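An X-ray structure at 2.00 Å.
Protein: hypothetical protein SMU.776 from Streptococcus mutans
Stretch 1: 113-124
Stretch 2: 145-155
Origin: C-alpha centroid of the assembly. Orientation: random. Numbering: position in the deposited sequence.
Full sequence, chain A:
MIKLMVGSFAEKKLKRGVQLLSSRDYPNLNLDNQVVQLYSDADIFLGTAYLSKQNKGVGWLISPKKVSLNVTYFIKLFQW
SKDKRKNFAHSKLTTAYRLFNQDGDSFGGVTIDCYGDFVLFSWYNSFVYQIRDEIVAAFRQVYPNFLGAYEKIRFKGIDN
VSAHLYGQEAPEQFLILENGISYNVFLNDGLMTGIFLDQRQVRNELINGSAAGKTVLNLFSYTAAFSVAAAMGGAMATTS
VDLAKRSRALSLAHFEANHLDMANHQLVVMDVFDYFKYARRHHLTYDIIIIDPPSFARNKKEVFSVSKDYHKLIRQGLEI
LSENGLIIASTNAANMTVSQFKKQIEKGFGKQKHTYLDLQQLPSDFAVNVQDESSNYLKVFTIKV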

ATOM      1  N   ASP A 113      -9.596  -5.876   2.040  1.00 14.97           N
ATOM      2  CA  ASP A 113      -8.547  -6.698   2.616  1.00 15.02           C
ATOM      3  C   ASP A 113      -9.154  -7.691   3.588  1.00 16.15           C
ATOM      4  O   ASP A 113     -10.222  -7.457   4.153  1.00 14.18           O
ATOM      5  CB  ASP A 113      -7.531  -5.833   3.374  1.00 13.14           C
ATOM      6  CG  ASP A 113      -6.799  -4.858   2.472  1.00 12.93           C
ATOM      7  OD1 ASP A 113      -6.222  -5.309   1.461  1.00 12.80           O
ATOM      8  OD2 ASP A 113      -6.787  -3.644   2.782  1.00 12.77           O
ATOM      9  N   CYS A 114      -8.488  -8.822   3.764  1.00 16.21           N
ATOM     10  CA  CYS A 114      -8.974  -9.772   4.729  1.00 17.68           C
ATOM     11  C   CYS A 114      -7.908  -9.817   5.810  1.00 16.46           C
ATOM     12  O   CYS A 114      -6.702  -9.859   5.522  1.00 15.72           O
ATOM     13  CB  CYS A 114      -9.199 -11.145   4.095  1.00 20.20           C
ATOM     14  SG  CYS A 114      -7.730 -12.117   3.798  1.00 26.56           S
ATOM     15  N   TYR A 115      -8.363  -9.753   7.055  1.00 15.37           N
ATOM     16  CA  TYR A 115      -7.496  -9.795   8.219  1.00 13.62           C
ATOM     17  C   TYR A 115      -8.014 -10.912   9.102  1.00 14.81           C
ATOM     18  O   TYR A 115      -8.833 -10.679   9.986  1.00 14.81           O
ATOM     19  CB  TYR A 115      -7.563  -8.468   8.979  1.00 12.03           C
ATOM     20  CG  TYR A 115      -6.704  -7.359   8.412  1.00 10.19           C
ATOM     21  CD1 TYR A 115      -5.402  -7.151   8.883  1.00 10.82           C
ATOM     22  CD2 TYR A 115      -7.191  -6.505   7.420  1.00  8.48           C
ATOM     23  CE1 TYR A 115      -4.606  -6.105   8.381  1.00  9.00           C
ATOM     24  CE2 TYR A 115      -6.400  -5.466   6.911  1.00  9.81           C
ATOM     25  CZ  TYR A 115      -5.114  -5.273   7.402  1.00  8.09           C
ATOM     26  OH  TYR A 115      -4.356  -4.220   6.936  1.00  8.81           O
ATOM     27  N   GLY A 116      -7.545 -12.132   8.865  1.00 15.53           N
ATOM     28  CA  GLY A 116      -8.017 -13.243   9.668  1.00 15.19           C
ATOM     29  C   GLY A 116      -9.467 -13.555   9.353  1.00 15.95           C
ATOM     30  O   GLY A 116      -9.810 -13.861   8.208  1.00 14.79           O
ATOM     31  N   ASP A 117     -10.326 -13.462  10.363  1.00 16.22           N
ATOM     32  CA  ASP A 117     -11.748 -13.749  10.184  1.00 16.58           C
ATOM     33  C   ASP A 117     -12.596 -12.535   9.812  1.00 15.98           C
ATOM     34  O   ASP A 117     -13.808 -12.653   9.638  1.00 16.50           O
ATOM     35  CB  ASP A 117     -12.317 -14.376  11.454  1.00 17.99           C
ATOM     36  CG  ASP A 117     -11.719 -15.735  11.750  1.00 19.98           C
ATOM     37  OD1 ASP A 117     -11.757 -16.613  10.858  1.00 19.52           O
ATOM     38  OD2 ASP A 117     -11.215 -15.925  12.876  1.00 21.34           O
ATOM     39  N   PHE A 118     -11.960 -11.378   9.680  1.00 14.78           N
ATOM     40  CA  PHE A 118     -12.666 -10.147   9.349  1.00 14.34           C
ATOM     41  C   PHE A 118     -12.172  -9.513   8.053  1.00 14.56           C
ATOM     42  O   PHE A 118     -11.036  -9.738   7.629  1.00 14.67           O
ATOM     43  CB  PHE A 118     -12.509  -9.153  10.504  1.00 14.55           C
ATOM     44  CG  PHE A 118     -13.116  -9.630  11.794  1.00 15.59           C
ATOM     45  CD1 PHE A 118     -14.451  -9.370  12.090  1.00 15.05           C
ATOM     46  CD2 PHE A 118     -12.360 -10.374  12.699  1.00 15.46           C
ATOM     47  CE1 PHE A 118     -15.025  -9.850  13.268  1.00 14.18           C
ATOM     48  CE2 PHE A 118     -12.927 -10.857  13.877  1.00 14.72           C
ATOM     49  CZ  PHE A 118     -14.261 -10.592  14.158  1.00 14.62           C
ATOM     50  N   VAL A 119     -13.035  -8.729   7.417  1.00 14.42           N
ATOM     51  CA  VAL A 119     -12.665  -8.058   6.182  1.00 15.70           C
ATOM     52  C   VAL A 119     -12.693  -6.556   6.376  1.00 15.87           C
ATOM     53  O   VAL A 119     -13.374  -6.043   7.275  1.00 16.76           O
ATOM     54  CB  VAL A 119     -13.599  -8.439   5.015  1.00 16.97           C
ATOM     55  CG1 VAL A 119     -13.418  -9.897   4.691  1.00 18.47           C
ATOM     56  CG2 VAL A 119     -15.051  -8.152   5.369  1.00 18.43           C
ATOM     57  N   LEU A 120     -11.938  -5.853   5.537  1.00 15.54           N
ATOM     58  CA  LEU A 120     -11.864  -4.404   5.605  1.00 15.25           C
ATOM     59  C   LEU A 120     -12.063  -3.781   4.225  1.00 15.56           C
ATOM     60  O   LEU A 120     -11.249  -3.969   3.323  1.00 16.65           O
ATOM     61  CB  LEU A 120     -10.510  -3.971   6.179  1.00 12.64           C
ATOM     62  CG  LEU A 120     -10.328  -2.455   6.334  1.00 13.93           C
ATOM     63  CD1 LEU A 120     -11.287  -1.930   7.405  1.00 12.87           C
ATOM     64  CD2 LEU A 120      -8.885  -2.143   6.708  1.00 13.92           C
ATOM     65  N   PHE A 121     -13.166  -3.049   4.082  1.00 15.91           N
ATOM     66  CA  PHE A 121     -13.521  -2.359   2.850  1.00 16.72           C
ATOM     67  C   PHE A 121     -12.951  -0.953   2.924  1.00 17.70           C
ATOM     68  O   PHE A 121     -12.963  -0.330   3.993  1.00 17.80           O
ATOM     69  CB  PHE A 121     -15.042  -2.224   2.731  1.00 15.94           C
ATOM     70  CG  PHE A 121     -15.752  -3.483   2.333  1.00 16.87           C
ATOM     71  CD1 PHE A 121     -16.167  -3.674   1.022  1.00 15.92           C
ATOM     72  CD2 PHE A 121     -16.027  -4.473   3.272  1.00 17.09           C
ATOM     73  CE1 PHE A 121     -16.848  -4.831   0.654  1.00 15.52           C
ATOM     74  CE2 PHE A 121     -16.709  -5.633   2.907  1.00 15.16           C
ATOM     75  CZ  PHE A 121     -17.117  -5.810   1.600  1.00 13.98           C
ATOM     76  N   SER A 122     -12.471  -0.446   1.794  1.00 16.65           N
ATOM     77  CA  SER A 122     -11.952   0.910   1.739  1.00 16.54           C
ATOM     78  C   SER A 122     -12.577   1.610   0.546  1.00 16.55           C
ATOM     79  O   SER A 122     -12.513   1.120  -0.592  1.00 15.50           O
ATOM     80  CB  SER A 122     -10.426   0.919   1.628  1.00 16.01           C
ATOM     81  OG  SER A 122      -9.842   0.478   2.842  1.00 17.00           O
ATOM     82  N   TRP A 123     -13.208   2.747   0.816  1.00 16.83           N
ATOM     83  CA  TRP A 123     -13.865   3.535  -0.224  1.00 16.95           C
ATOM     84  C   TRP A 123     -13.007   4.760  -0.564  1.00 17.45           C
ATOM     85  O   TRP A 123     -12.794   5.632   0.285  1.00 17.25           O
ATOM     86  CB  TRP A 123     -15.245   3.985   0.265  1.00 15.32           C
ATOM     87  CG  TRP A 123     -16.053   2.887   0.903  1.00 15.49           C
ATOM     88  CD1 TRP A 123     -16.401   2.789   2.220  1.00 14.67           C
ATOM     89  CD2 TRP A 123     -16.574   1.711   0.263  1.00 14.42           C
ATOM     90  NE1 TRP A 123     -17.103   1.628   2.441  1.00 15.39           N
ATOM     91  CE2 TRP A 123     -17.227   0.950   1.258  1.00 13.99           C
ATOM     92  CE3 TRP A 123     -16.556   1.232  -1.054  1.00 14.00           C
ATOM     93  CZ2 TRP A 123     -17.849  -0.273   0.980  1.00 13.40           C
ATOM     94  CZ3 TRP A 123     -17.175   0.017  -1.330  1.00 14.03           C
ATOM     95  CH2 TRP A 123     -17.816  -0.720  -0.317  1.00 14.04           C
ATOM     96  N   TYR A 124     -12.545   4.837  -1.813  1.00 17.65           N
ATOM     97  CA  TYR A 124     -11.683   5.934  -2.249  1.00 18.43           C
ATOM     98  C   TYR A 124     -12.376   7.145  -2.869  1.00 18.50           C
ATOM     99  O   TYR A 124     -11.721   8.145  -3.169  1.00 18.66           O
ATOM    100  CB  TYR A 124     -10.618   5.406  -3.221  1.00 18.28           C
ATOM    101  CG  TYR A 124      -9.614   4.491  -2.567  1.00 17.92           C
ATOM    102  CD1 TYR A 124     -10.003   3.258  -2.050  1.00 18.47           C
ATOM    103  CD2 TYR A 124      -8.272   4.860  -2.453  1.00 19.70           C
ATOM    104  CE1 TYR A 124      -9.085   2.411  -1.435  1.00 19.05           C
ATOM    105  CE2 TYR A 124      -7.341   4.015  -1.836  1.00 19.59           C
ATOM    106  CZ  TYR A 124      -7.761   2.793  -1.332  1.00 19.94           C
ATOM    107  OH  TYR A 124      -6.862   1.947  -0.726  1.00 20.85           O
ATOM    108  N   ASN A 145     -18.385 -16.584   4.474  1.00 21.01           N
ATOM    109  CA  ASN A 145     -17.822 -17.071   5.726  1.00 21.46           C
ATOM    110  C   ASN A 145     -17.019 -16.149   6.651  1.00 21.55           C
ATOM    111  O   ASN A 145     -16.460 -16.614   7.648  1.00 20.45           O
ATOM    112  CB  ASN A 145     -17.015 -18.342   5.435  1.00 22.52           C
ATOM    113  CG  ASN A 145     -17.834 -19.393   4.692  1.00 24.43           C
ATOM    114  OD1 ASN A 145     -19.036 -19.531   4.917  1.00 25.30           O
ATOM    115  ND2 ASN A 145     -17.181 -20.147   3.812  1.00 25.09           N
ATOM    116  N   PHE A 146     -16.936 -14.862   6.339  1.00 21.82           N
ATOM    117  CA  PHE A 146     -16.207 -13.964   7.228  1.00 21.86           C
ATOM    118  C   PHE A 146     -17.108 -13.667   8.427  1.00 21.62           C
ATOM    119  O   PHE A 146     -18.328 -13.630   8.293  1.00 20.35           O
ATOM    120  CB  PHE A 146     -15.824 -12.676   6.498  1.00 22.42           C
ATOM    121  CG  PHE A 146     -14.614 -12.829   5.620  1.00 23.49           C
ATOM    122  CD1 PHE A 146     -13.360 -13.061   6.181  1.00 24.49           C
ATOM    123  CD2 PHE A 146     -14.725 -12.764   4.242  1.00 22.22           C
ATOM    124  CE1 PHE A 146     -12.239 -13.228   5.378  1.00 23.35           C
ATOM    125  CE2 PHE A 146     -13.606 -12.930   3.430  1.00 23.04           C
ATOM    126  CZ  PHE A 146     -12.365 -13.161   4.001  1.00 23.06           C
ATOM    127  N   LEU A 147     -16.505 -13.465   9.594  1.00 21.10           N
ATOM    128  CA  LEU A 147     -17.274 -13.199  10.809  1.00 21.50           C
ATOM    129  C   LEU A 147     -17.806 -11.773  10.904  1.00 21.56           C
ATOM    130  O   LEU A 147     -18.853 -11.527  11.518  1.00 22.72           O
ATOM    131  CB  LEU A 147     -16.414 -13.487  12.041  1.00 21.62           C
ATOM    132  CG  LEU A 147     -15.768 -14.869  12.144  1.00 21.37           C
ATOM    133  CD1 LEU A 147     -14.998 -14.940  13.447  1.00 21.99           C
ATOM    134  CD2 LEU A 147     -16.828 -15.963  12.082  1.00 21.31           C
ATOM    135  N   GLY A 148     -17.082 -10.832  10.310  1.00 20.30           N
ATOM    136  CA  GLY A 148     -17.499  -9.445  10.359  1.00 19.36           C
ATOM    137  C   GLY A 148     -16.728  -8.587   9.385  1.00 20.08           C
ATOM    138  O   GLY A 148     -15.789  -9.065   8.740  1.00 21.59           O
ATOM    139  N   ALA A 149     -17.118  -7.317   9.276  1.00 19.46           N
ATOM    140  CA  ALA A 149     -16.466  -6.389   8.362  1.00 18.98           C
ATOM    141  C   ALA A 149     -16.438  -4.959   8.879  1.00 18.27           C
ATOM    142  O   ALA A 149     -17.324  -4.525   9.628  1.00 18.55           O
ATOM    143  CB  ALA A 149     -17.165  -6.421   7.002  1.00 18.93           C
ATOM    144  N   TYR A 150     -15.407  -4.236   8.449  1.00 17.19           N
ATOM    145  CA  TYR A 150     -15.196  -2.841   8.796  1.00 16.47           C
ATOM    146  C   TYR A 150     -14.938  -2.087   7.505  1.00 16.21           C
ATOM    147  O   TYR A 150     -14.670  -2.699   6.469  1.00 15.51           O
ATOM    148  CB  TYR A 150     -13.991  -2.704   9.718  1.00 15.11           C
ATOM    149  CG  TYR A 150     -14.271  -3.200  11.103  1.00 17.03           C
ATOM    150  CD1 TYR A 150     -14.688  -2.320  12.109  1.00 15.45           C
ATOM    151  CD2 TYR A 150     -14.172  -4.555  11.405  1.00 14.83           C
ATOM    152  CE1 TYR A 150     -15.002  -2.788  13.384  1.00 16.45           C
ATOM    153  CE2 TYR A 150     -14.484  -5.031  12.672  1.00 16.97           C
ATOM    154  CZ  TYR A 150     -14.898  -4.143  13.654  1.00 17.00           C
ATOM    155  OH  TYR A 150     -15.218  -4.621  14.906  1.00 18.02           O
ATOM    156  N   GLU A 151     -15.021  -0.765   7.566  1.00 16.13           N
ATOM    157  CA  GLU A 151     -14.793   0.052   6.385  1.00 17.16           C
ATOM    158  C   GLU A 151     -14.004   1.317   6.697  1.00 16.72           C
ATOM    159  O   GLU A 151     -14.125   1.876   7.786  1.00 16.35           O
ATOM    160  CB  GLU A 151     -16.133   0.439   5.749  1.00 15.65           C
ATOM    161  CG  GLU A 151     -16.953   1.438   6.574  1.00 16.42           C
ATOM    162  CD  GLU A 151     -18.313   1.726   5.965  1.00 16.64           C
ATOM    163  OE1 GLU A 151     -18.453   1.605   4.732  1.00 11.75           O
ATOM    164  OE2 GLU A 151     -19.245   2.087   6.720  1.00 17.25           O
ATOM    165  N   LYS A 152     -13.193   1.755   5.735  1.00 17.10           N
ATOM    166  CA  LYS A 152     -12.415   2.987   5.870  1.00 17.43           C
ATOM    167  C   LYS A 152     -12.906   3.956   4.799  1.00 18.74           C
ATOM    168  O   LYS A 152     -13.128   3.553   3.659  1.00 19.80           O
ATOM    169  CB  LYS A 152     -10.915   2.739   5.629  1.00 16.47           C
ATOM    170  CG  LYS A 152     -10.241   1.746   6.565  1.00 14.93           C
ATOM    171  CD  LYS A 152     -10.340   2.181   8.015  1.00 13.98           C
ATOM    172  CE  LYS A 152      -9.536   1.257   8.917  1.00 12.42           C
ATOM    173  NZ  LYS A 152      -9.707   1.591  10.358  1.00  7.43           N
ATOM    174  N   ILE A 153     -13.094   5.221   5.171  1.00 20.00           N
ATOM    175  CA  ILE A 153     -13.504   6.257   4.229  1.00 20.18           C
ATOM    176  C   ILE A 153     -12.205   6.958   3.833  1.00 21.26           C
ATOM    177  O   ILE A 153     -11.564   7.604   4.665  1.00 20.59           O
ATOM    178  CB  ILE A 153     -14.451   7.281   4.882  1.00 19.99           C
ATOM    179  CG1 ILE A 153     -15.720   6.584   5.355  1.00 19.98           C
ATOM    180  CG2 ILE A 153     -14.798   8.383   3.900  1.00 18.57           C
ATOM    181  CD1 ILE A 153     -16.342   5.690   4.321  1.00 22.81           C
ATOM    182  N   ARG A 154     -11.823   6.828   2.567  1.00 22.96           N
ATOM    183  CA  ARG A 154     -10.576   7.409   2.073  1.00 24.13           C
ATOM    184  C   ARG A 154     -10.762   8.614   1.158  1.00 24.42           C
ATOM    185  O   ARG A 154     -10.031   8.771   0.180  1.00 25.09           O
ATOM    186  CB  ARG A 154      -9.784   6.336   1.328  1.00 24.08           C
ATOM    187  CG  ARG A 154      -9.614   5.055   2.115  1.00 26.67           C
ATOM    188  CD  ARG A 154      -8.339   5.084   2.907  1.00 29.58           C
ATOM    189  NE  ARG A 154      -7.207   5.312   2.015  1.00 33.11           N
ATOM    190  CZ  ARG A 154      -5.949   5.012   2.311  1.00 33.91           C
ATOM    191  NH1 ARG A 154      -5.659   4.465   3.485  1.00 33.53           N
ATOM    192  NH2 ARG A 154      -4.983   5.259   1.434  1.00 34.33           N
ATOM    193  N   PHE A 155     -11.737   9.458   1.469  1.00 23.98           N
ATOM    194  CA  PHE A 155     -11.989  10.647   0.663  1.00 24.67           C
ATOM    195  C   PHE A 155     -12.529  11.791   1.514  1.00 25.81           C
ATOM    196  O   PHE A 155     -13.066  12.774   0.982  1.00 27.12           O
ATOM    197  CB  PHE A 155     -12.982  10.338  -0.460  1.00 23.26           C
ATOM    198  CG  PHE A 155     -14.318   9.851   0.027  1.00 23.03           C
ATOM    199  CD1 PHE A 155     -14.559   8.492   0.200  1.00 22.09           C
ATOM    200  CD2 PHE A 155     -15.339  10.753   0.310  1.00 23.56           C
ATOM    201  CE1 PHE A 155     -15.801   8.037   0.646  1.00 21.41           C
ATOM    202  CE2 PHE A 155     -16.580  10.309   0.758  1.00 23.60           C
ATOM    203  CZ  PHE A 155     -16.811   8.945   0.925  1.00 21.65           C
TER

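Neighbouring parallel β-strands illustrate a general rule: the backbone fixes the register, and the side chains then pack by face. In SMU.776 the strands 118-123 and 148-153 run parallel, inclined by 23°, and the apolar centre of their contact is Val119. Its CG1 lies 3.1 Å from the centroid of the Phe146 ring, only 9° off the ring normal, a CH-π contact in which the methyl sits squarely over the aromatic face. The other methyl, Val119 CG2, meets Ala149 CB at 3.2 Å, so one small branched side chain serves two partners. The edge of the Phe121 ring reaches the same alanine, with CE2 4.2 Å from Ala149 CB.

The alternation of a β-strand sends Leu120 and Tyr150 to the opposite face, where Leu120 CD1 packs 3.6 Å from Tyr150 CB. Nearby, Leu147 CB covers one face of the Phe118 ring, 4.1 Å from Phe118 CE1. The absence of a side chain at Gly148 matters here: a CB in ideal position would stand 2.9 Å from Phe118 CE1, a clash.

Between these faces runs the backbone ladder. Odd-numbered residues of the first strand use both their amide and their carbonyl, as parallel pairing requires: Phe121 N donates to Tyr150 O (2.8 Å), and Lys152 N donates to Phe121 O (2.7 Å). Val119 and Trp123 repeat the pattern, the latter through Trp123 N to Lys152 O (3.0 Å) and Arg154 N to Trp123 O (2.8 Å).

Toward the polar edge, the indole of Trp123 turns back along the second strand, and its NE1 donates to Glu151 OE1 at 2.7 Å, one of several hydrogen bonds to this buried carboxylate, the rest being made elsewhere in the structure. Beyond the strand end, Arg154 CB lies over one face of the Tyr124 ring, while Tyr124 OH lies over the guanidinium.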